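PDB 3MZO: Lin2634 protein from Listeria innocua, which is a probable HD-domain phosphohydrolase of the 5'-deoxynucleotidase YfbR-like family that binds calcium ions and may cleave phosphate from nucleotides. Local coordinates for residues H68-L73 against K102-R107; Y144-E149 against V160-E165; T169-R174 against Y181-I186. One frame throughout, in Å; residues are numbered along the deposited sequence.

Contact 1: residues H68-L73 against K102-R107; sequences HDYSEL and KNFISR. With CA (calcium ion), chain M; CA (calcium ion), chain K.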
# COMPACT_ATOMS: atom_id res chain seq x y z
N HIS B 68 -13.19 -22.26 8.27
CA HIS B 68 -12.01 -23.03 8.67
C HIS B 68 -10.83 -22.17 9.08
O HIS B 68 -10.05 -22.64 9.87
CB HIS B 68 -11.57 -24.04 7.60
CG HIS B 68 -10.81 -23.44 6.45
ND1 HIS B 68 -11.41 -22.74 5.44
CD2 HIS B 68 -9.51 -23.55 6.10
CE1 HIS B 68 -10.50 -22.36 4.55
NE2 HIS B 68 -9.34 -22.84 4.93
N ASP B 69 -10.71 -20.94 8.58
CA ASP B 69 -9.59 -20.07 8.96
C ASP B 69 -9.97 -18.81 9.75
O ASP B 69 -9.15 -17.92 9.95
CB ASP B 69 -8.77 -19.71 7.71
CG ASP B 69 -7.76 -20.78 7.33
OD1 ASP B 69 -7.50 -21.65 8.14
OD2 ASP B 69 -7.16 -20.73 6.25
N TYR B 70 -11.19 -18.77 10.26
CA TYR B 70 -11.65 -17.67 11.09
C TYR B 70 -10.69 -17.45 12.28
O TYR B 70 -10.42 -16.32 12.66
CB TYR B 70 -13.10 -17.93 11.56
CG TYR B 70 -13.61 -16.82 12.43
CD1 TYR B 70 -14.04 -15.62 11.89
CD2 TYR B 70 -13.61 -16.94 13.82
CE1 TYR B 70 -14.47 -14.58 12.68
CE2 TYR B 70 -14.04 -15.90 14.63
CZ TYR B 70 -14.47 -14.73 14.05
OH TYR B 70 -14.87 -13.68 14.85
N SER B 71 -10.14 -18.53 12.83
CA SER B 71 -9.22 -18.43 13.99
C SER B 71 -7.93 -17.69 13.71
O SER B 71 -7.21 -17.30 14.67
CB SER B 71 -8.90 -19.83 14.55
OG SER B 71 -8.40 -20.71 13.56
N GLU B 72 -7.61 -17.49 12.43
CA GLU B 72 -6.42 -16.70 12.09
C GLU B 72 -6.55 -15.23 12.56
O GLU B 72 -5.56 -14.48 12.59
CB GLU B 72 -6.02 -16.87 10.62
CG GLU B 72 -5.23 -18.20 10.43
CD GLU B 72 -4.97 -18.60 8.98
OE1 GLU B 72 -4.59 -17.73 8.16
OE2 GLU B 72 -5.09 -19.80 8.66
N LEU B 73 -7.75 -14.86 13.01
CA LEU B 73 -7.97 -13.55 13.62
C LEU B 73 -7.09 -13.34 14.84
O LEU B 73 -6.71 -12.20 15.12
CB LEU B 73 -9.41 -13.40 14.09
CG LEU B 73 -10.37 -12.51 13.36
CD1 LEU B 73 -11.69 -12.64 14.11
CD2 LEU B 73 -9.92 -11.09 13.34
N LYS B 102 -11.95 -21.46 21.90
CA LYS B 102 -12.90 -21.71 22.98
C LYS B 102 -13.10 -20.44 23.86
O LYS B 102 -14.23 -20.08 24.21
CB LYS B 102 -12.44 -22.92 23.82
CG LYS B 102 -13.29 -23.24 25.06
N ASN B 103 -11.98 -19.79 24.20
CA ASN B 103 -12.02 -18.59 25.03
C ASN B 103 -12.59 -17.40 24.23
O ASN B 103 -13.27 -16.53 24.79
CB ASN B 103 -10.61 -18.26 25.57
CG ASN B 103 -9.97 -19.45 26.33
OD1 ASN B 103 -10.65 -20.43 26.67
ND2 ASN B 103 -8.66 -19.38 26.57
N PHE B 104 -12.30 -17.34 22.93
CA PHE B 104 -12.89 -16.29 22.10
C PHE B 104 -14.42 -16.38 22.17
O PHE B 104 -15.10 -15.41 22.47
CB PHE B 104 -12.40 -16.37 20.65
CG PHE B 104 -13.12 -15.43 19.72
CD1 PHE B 104 -14.33 -15.79 19.13
CD2 PHE B 104 -12.60 -14.17 19.45
CE1 PHE B 104 -15.01 -14.92 18.30
CE2 PHE B 104 -13.28 -13.29 18.60
CZ PHE B 104 -14.49 -13.67 18.03
N ILE B 105 -14.95 -17.58 21.92
CA ILE B 105 -16.41 -17.82 21.91
C ILE B 105 -17.04 -17.48 23.25
O ILE B 105 -18.10 -16.84 23.29
CB ILE B 105 -16.73 -19.28 21.47
CG1 ILE B 105 -16.27 -19.49 20.01
CG2 ILE B 105 -18.24 -19.59 21.60
CD1 ILE B 105 -16.10 -20.92 19.57
N SER B 106 -16.38 -17.87 24.34
CA SER B 106 -16.89 -17.63 25.68
C SER B 106 -16.97 -16.15 26.00
O SER B 106 -17.89 -15.71 26.70
CB SER B 106 -16.02 -18.35 26.73
OG SER B 106 -16.01 -19.75 26.50
N ARG B 107 -16.01 -15.37 25.49
CA ARG B 107 -15.95 -13.93 25.75
C ARG B 107 -16.82 -13.08 24.84
O ARG B 107 -17.46 -12.14 25.30
CB ARG B 107 -14.52 -13.41 25.61
CG ARG B 107 -13.74 -13.34 26.89
CD ARG B 107 -12.33 -12.85 26.62
NE ARG B 107 -11.54 -12.78 27.85
CA CA M . -7.57 -23.20 10.09
CA CA K . -6.48 -22.80 5.16
O HOH W 1 -6.29 -24.00 7.50
O HOH W 2 -8.41 -23.00 12.10
O HOH W 3 -5.58 -21.71 10.43
O HOH W 4 -8.42 -25.55 9.43
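Tyr70 and Phe104 carry almost all of this contact, a single aromatic pair between the segment 68-73, a loop that turns into a 3-10 segment at Tyr70, and the long helix 87-108. The loop starts with His68, which holds two calcium ions: its backbone O binds one at 2.6 Å, while NE2 meets the other in the plane of the imidazole at a longer 2.9 Å. The other ring nitrogen, ND1, hydrogen-bonds to Ala65 O, which helps fix the rotation of the imidazole. The carboxylate of Asp69 bridges the two ions, with OD1 on the calcium held by the His68 carbonyl and OD2 2.4 Å from the other, whose shell His34 and Asp138 complete. These four residues are the His...His-Asp...Asp set that defines the HD domain.

Next comes Tyr70, with CG anti to the backbone N (chi1 180°), which directs the phenol toward the helix. Its edge meets the face of Phe104 in an offset edge-to-face pair, with centroids 5.8 Å apart and planes at 73°. The closest approach is Tyr70 OH to Phe104 CZ, 3.2 Å, but the hydroxyl's polar partner is Ser10 OG. Tyr84 of the second subunit also packs edge-to-face with Phe104. Ser71 OG hydrogen-bonds to a water that is itself a calcium ligand. Glu72 works through the second shell, since its OE2 accepts a bond of 2.6 Å from another calcium-bound water and forms a salt bridge with Lys79.

Contact 2: residues Y144-E149 against V160-E165; sequences YESFGE and VEIYSE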
# COMPACT_ATOMS: atom_id res chain seq x y z
N TYR B 144 -2.95 -23.46 -6.18
CA TYR B 144 -3.14 -22.29 -7.08
C TYR B 144 -2.28 -21.07 -6.70
O TYR B 144 -1.73 -20.38 -7.57
CB TYR B 144 -4.65 -21.93 -7.22
CG TYR B 144 -5.30 -22.71 -8.34
CD1 TYR B 144 -5.69 -24.04 -8.14
CD2 TYR B 144 -5.46 -22.15 -9.61
CE1 TYR B 144 -6.25 -24.78 -9.18
CE2 TYR B 144 -6.02 -22.88 -10.65
CZ TYR B 144 -6.42 -24.20 -10.41
OH TYR B 144 -6.98 -24.93 -11.41
N GLU B 145 -2.21 -20.77 -5.41
CA GLU B 145 -1.42 -19.61 -4.96
C GLU B 145 0.06 -19.85 -5.26
O GLU B 145 0.73 -18.97 -5.73
CB GLU B 145 -1.50 -19.41 -3.46
CG GLU B 145 -2.74 -18.86 -2.85
CD GLU B 145 -2.64 -18.84 -1.31
OE1 GLU B 145 -2.23 -19.87 -0.73
OE2 GLU B 145 -3.00 -17.81 -0.67
N SER B 146 0.56 -21.05 -4.99
CA SER B 146 1.97 -21.32 -5.17
C SER B 146 2.28 -21.43 -6.68
O SER B 146 3.33 -20.96 -7.16
CB SER B 146 2.39 -22.56 -4.38
OG SER B 146 1.81 -23.74 -4.92
N PHE B 147 1.33 -22.01 -7.42
CA PHE B 147 1.41 -22.14 -8.86
C PHE B 147 1.54 -20.76 -9.51
O PHE B 147 2.39 -20.55 -10.38
CB PHE B 147 0.15 -22.86 -9.38
CG PHE B 147 0.09 -23.02 -10.86
CD1 PHE B 147 0.67 -24.12 -11.46
CD2 PHE B 147 -0.56 -22.08 -11.64
CE1 PHE B 147 0.62 -24.29 -12.87
CE2 PHE B 147 -0.62 -22.24 -13.04
CZ PHE B 147 -0.02 -23.34 -13.65
N GLY B 148 0.72 -19.83 -9.05
CA GLY B 148 0.73 -18.47 -9.57
C GLY B 148 2.10 -17.86 -9.41
O GLY B 148 2.63 -17.28 -10.33
N GLU B 149 2.69 -18.00 -8.22
CA GLU B 149 4.02 -17.46 -7.96
C GLU B 149 5.11 -18.10 -8.84
O GLU B 149 5.98 -17.40 -9.37
CB GLU B 149 4.34 -17.55 -6.46
CG GLU B 149 3.37 -16.69 -5.59
CD GLU B 149 3.41 -15.19 -5.93
OE1 GLU B 149 4.52 -14.65 -6.10
OE2 GLU B 149 2.34 -14.54 -5.98
N VAL B 160 7.86 -23.69 -4.82
CA VAL B 160 7.95 -25.04 -5.40
C VAL B 160 7.71 -26.08 -4.32
O VAL B 160 7.04 -27.11 -4.56
CB VAL B 160 9.33 -25.28 -6.04
CG1 VAL B 160 9.61 -26.80 -6.19
CG2 VAL B 160 9.41 -24.54 -7.38
N GLU B 161 8.23 -25.82 -3.13
CA GLU B 161 8.05 -26.74 -2.01
C GLU B 161 6.60 -26.81 -1.55
O GLU B 161 6.10 -27.89 -1.22
CB GLU B 161 8.95 -26.34 -0.83
CG GLU B 161 10.45 -26.52 -1.09
CD GLU B 161 11.33 -25.70 -0.12
OE1 GLU B 161 10.85 -25.33 0.99
OE2 GLU B 161 12.50 -25.43 -0.47
N ILE B 162 5.92 -25.67 -1.52
CA ILE B 162 4.50 -25.62 -1.15
C ILE B 162 3.65 -26.39 -2.19
O ILE B 162 2.77 -27.16 -1.84
CB ILE B 162 4.01 -24.13 -1.05
CG1 ILE B 162 4.68 -23.42 0.14
CG2 ILE B 162 2.48 -24.06 -0.93
CD1 ILE B 162 4.67 -21.88 0.09
N TYR B 163 3.91 -26.14 -3.46
CA TYR B 163 3.21 -26.78 -4.55
C TYR B 163 3.36 -28.31 -4.44
O TYR B 163 2.38 -29.08 -4.53
CB TYR B 163 3.76 -26.26 -5.88
CG TYR B 163 3.18 -26.92 -7.11
CD1 TYR B 163 3.77 -28.07 -7.64
CD2 TYR B 163 2.05 -26.41 -7.73
CE1 TYR B 163 3.25 -28.69 -8.78
CE2 TYR B 163 1.52 -27.01 -8.87
CZ TYR B 163 2.12 -28.15 -9.38
OH TYR B 163 1.59 -28.75 -10.50
N SER B 164 4.60 -28.74 -4.20
CA SER B 164 4.91 -30.16 -4.10
C SER B 164 4.15 -30.82 -2.95
O SER B 164 3.55 -31.90 -3.12
CB SER B 164 6.42 -30.34 -3.95
OG SER B 164 7.06 -29.80 -5.09
N GLU B 165 4.14 -30.16 -1.80
CA GLU B 165 3.45 -30.67 -0.63
C GLU B 165 1.97 -30.73 -0.86
O GLU B 165 1.33 -31.72 -0.49
CB GLU B 165 3.75 -29.80 0.60
CG GLU B 165 3.11 -30.29 1.94
CD GLU B 165 1.59 -29.97 2.11
OE1 GLU B 165 1.08 -28.92 1.62
OE2 GLU B 165 0.90 -30.78 2.78
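Ser146 sits directly against Tyr163, and their CA atoms approach to 5.6 Å. The short helical segments 144-149 and 160-165 run roughly antiparallel here, at 143° with axes 8.5 Å apart, and the small serine lies where they come together. Its chi1 of 68° sets OG between the backbone N and the carbonyl carbon, a rotation from which OG shares its proton between Leu142 O and Leu143 O, one turn back in its own helix. The buried hydroxyl is thus satisfied within helix 129-151, and what it presents across the contact is van der Waals surface: OG lies 3.3 Å from Tyr163 CB, near the plane of the tyrosine ring at its edge. On another flank of the serine, CB rests against the CG2 branch of Ile162 at 3.8 Å.

Phe147 and Tyr163 both extend with CG opposite the backbone N (chi1 176° for Tyr163), and their side chains run alongside each other in the same direction. They meet through Phe147 CD1 and Tyr163 CE2, 4.0 Å apart, with CE2 near the phenylalanine plane at its edge, an apolar touch and not a stack. The phenol ends in a hydrogen bond between Tyr163 OH and Thr205 OG1. Helices 177-191 and 201-211 pack on both rings, through Met190 and Leu201 at Phe147 and Leu187 and Leu201 at Tyr163, making the pair part of an all-helical bundle core.

Contact 3: residues T169-R174 against Y181-I186; sequences TIYEYR and YFLKEI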
# COMPACT_ATOMS: atom_id res chain seq x y z
N THR B 169 -0.24 -34.17 -1.04
CA THR B 169 -1.40 -34.37 -0.17
C THR B 169 -2.69 -34.64 -0.95
O THR B 169 -3.41 -35.59 -0.64
CB THR B 169 -1.57 -33.17 0.76
OG1 THR B 169 -0.34 -32.98 1.45
CG2 THR B 169 -2.67 -33.39 1.79
N ILE B 170 -2.99 -33.84 -1.98
CA ILE B 170 -4.15 -34.11 -2.83
C ILE B 170 -4.15 -35.58 -3.33
O ILE B 170 -5.20 -36.24 -3.37
CB ILE B 170 -4.22 -33.09 -4.02
CG1 ILE B 170 -4.54 -31.70 -3.50
CG2 ILE B 170 -5.26 -33.50 -5.05
CD1 ILE B 170 -4.33 -30.59 -4.50
N TYR B 171 -2.98 -36.10 -3.70
CA TYR B 171 -2.88 -37.50 -4.16
C TYR B 171 -3.26 -38.53 -3.15
O TYR B 171 -3.68 -39.61 -3.53
CB TYR B 171 -1.47 -37.85 -4.62
CG TYR B 171 -1.31 -37.73 -6.08
CD1 TYR B 171 -1.85 -38.69 -6.94
CD2 TYR B 171 -0.65 -36.64 -6.62
CE1 TYR B 171 -1.72 -38.58 -8.31
CE2 TYR B 171 -0.51 -36.50 -7.99
CZ TYR B 171 -1.05 -37.47 -8.83
OH TYR B 171 -0.88 -37.32 -10.19
N GLU B 172 -3.10 -38.22 -1.86
CA GLU B 172 -3.50 -39.11 -0.76
C GLU B 172 -5.00 -39.36 -0.80
O GLU B 172 -5.49 -40.33 -0.23
CB GLU B 172 -3.19 -38.50 0.62
CG GLU B 172 -1.71 -38.36 0.98
CD GLU B 172 -1.51 -37.79 2.39
OE1 GLU B 172 -2.44 -37.86 3.22
OE2 GLU B 172 -0.43 -37.26 2.66
N TYR B 173 -5.74 -38.45 -1.44
CA TYR B 173 -7.21 -38.53 -1.45
C TYR B 173 -7.77 -39.00 -2.82
O TYR B 173 -8.96 -38.79 -3.15
CB TYR B 173 -7.80 -37.16 -1.07
CG TYR B 173 -7.53 -36.70 0.37
CD1 TYR B 173 -6.37 -36.03 0.72
CD2 TYR B 173 -8.50 -36.87 1.35
CE1 TYR B 173 -6.16 -35.58 2.04
CE2 TYR B 173 -8.30 -36.42 2.65
CZ TYR B 173 -7.14 -35.78 2.98
OH TYR B 173 -6.99 -35.36 4.29
N ARG B 174 -6.94 -39.67 -3.61
CA ARG B 174 -7.30 -40.06 -4.98
C ARG B 174 -8.44 -41.07 -5.09
O ARG B 174 -8.93 -41.31 -6.19
CB ARG B 174 -6.07 -40.58 -5.74
CG ARG B 174 -5.48 -41.88 -5.20
CD ARG B 174 -4.32 -42.40 -6.05
NE ARG B 174 -3.05 -41.80 -5.67
CZ ARG B 174 -2.31 -42.23 -4.66
NH1 ARG B 174 -2.70 -43.29 -3.95
NH2 ARG B 174 -1.17 -41.61 -4.37
N TYR B 181 -11.51 -36.45 -10.42
CA TYR B 181 -11.83 -35.38 -11.36
C TYR B 181 -10.71 -34.37 -11.47
O TYR B 181 -10.31 -34.01 -12.57
CB TYR B 181 -13.13 -34.66 -11.01
CG TYR B 181 -13.50 -33.71 -12.11
CD1 TYR B 181 -14.22 -34.16 -13.21
CD2 TYR B 181 -13.06 -32.39 -12.10
CE1 TYR B 181 -14.54 -33.31 -14.26
CE2 TYR B 181 -13.38 -31.52 -13.15
CZ TYR B 181 -14.12 -32.00 -14.22
OH TYR B 181 -14.43 -31.19 -15.27
N PHE B 182 -10.22 -33.88 -10.35
CA PHE B 182 -9.11 -32.91 -10.35
C PHE B 182 -7.87 -33.35 -11.17
O PHE B 182 -7.35 -32.57 -11.97
CB PHE B 182 -8.69 -32.55 -8.92
CG PHE B 182 -7.48 -31.66 -8.86
CD1 PHE B 182 -7.61 -30.28 -8.92
CD2 PHE B 182 -6.20 -32.21 -8.77
CE1 PHE B 182 -6.51 -29.45 -8.91
CE2 PHE B 182 -5.07 -31.39 -8.73
CZ PHE B 182 -5.25 -29.98 -8.82
N LEU B 183 -7.43 -34.59 -10.99
CA LEU B 183 -6.22 -35.08 -11.65
C LEU B 183 -6.45 -35.32 -13.15
O LEU B 183 -5.60 -35.01 -13.98
CB LEU B 183 -5.74 -36.38 -11.01
CG LEU B 183 -5.32 -36.27 -9.55
CD1 LEU B 183 -5.31 -37.67 -8.93
CD2 LEU B 183 -3.96 -35.56 -9.44
N LYS B 184 -7.62 -35.85 -13.49
CA LYS B 184 -7.94 -36.11 -14.89
C LYS B 184 -8.12 -34.82 -15.72
O LYS B 184 -7.61 -34.70 -16.84
CB LYS B 184 -9.20 -36.98 -14.95
CG LYS B 184 -9.56 -37.52 -16.34
CD LYS B 184 -10.96 -38.15 -16.36
CE LYS B 184 -11.36 -38.58 -17.77
NZ LYS B 184 -12.58 -39.39 -17.75
N GLU B 185 -8.84 -33.84 -15.17
CA GLU B 185 -9.28 -32.70 -15.97
C GLU B 185 -8.66 -31.36 -15.60
O GLU B 185 -8.33 -30.57 -16.49
CB GLU B 185 -10.80 -32.57 -15.89
CG GLU B 185 -11.56 -33.78 -16.41
CD GLU B 185 -11.41 -34.01 -17.91
OE1 GLU B 185 -10.93 -33.09 -18.63
OE2 GLU B 185 -11.77 -35.11 -18.36
N ILE B 186 -8.45 -31.10 -14.32
CA ILE B 186 -8.03 -29.77 -13.89
C ILE B 186 -6.51 -29.66 -13.91
O ILE B 186 -5.99 -28.70 -14.45
CB ILE B 186 -8.61 -29.42 -12.51
CG1 ILE B 186 -10.14 -29.51 -12.55
CG2 ILE B 186 -8.12 -28.02 -12.02
CD1 ILE B 186 -10.78 -29.30 -11.20
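Leu183 lays its two methyl branches on the ring of Tyr171. CD2 stands over the face, 4.0 Å from the ring centroid and 28° off the normal, the geometry of a CH-pi contact. Its nearest ring atom is CZ, with Leu183 CD2 to Tyr171 CZ at 3.5 Å; the other branch, CD1, reaches toward the rim instead and lies 3.8 Å from Tyr171 CE1. A second apolar touch joins Ile170 CG2 to Phe182 CD2 at 4.0 Å, where the two side chains cross at about a right angle.

The contact joins consecutive helices, 158-172 and 177-191, across the short connection between them, within the all-helical fold of the HD-domain family. Near the end of the first helix the backbone pairs three residues back, with Tyr173 N bonded to Ile170 O and Arg174 N to Tyr171 O.

Further out, the phenol of Tyr171 is fixed at its far end by a hydrogen bond between OH and Thr209 OG1 of helix 201-211, which helps to hold its face beneath the leucine. Phe182 also meets Leu143 of helix 129-151 and Leu187 of its own helix. Ile170 packs in addition on Val179, and its side chain lies about 9 Å from that of the calcium ligand Asp138.

In the fold
Contacts 2 and 3 share helix 158-172, which packs on helix 129-151 in one and on helix 177-191 in the other. Their centres are 15 Å apart, and they touch where Tyr144 OH lies 3.4 Å from Ile186 CG2. Contact 1 lies across the chain's centre, its own centre about 28 and 31 Å from theirs, and buries the least surface, 94 Å² against 181 and 215 Å². Contacts 1 and 2 meet through buried side chains, while contact 3 centres on the partly exposed Leu183. No hydrogen bond crosses any of them; contact 1 differs in that its loop, beside an aromatic pair, carries the calcium ligands His68 and Asp69.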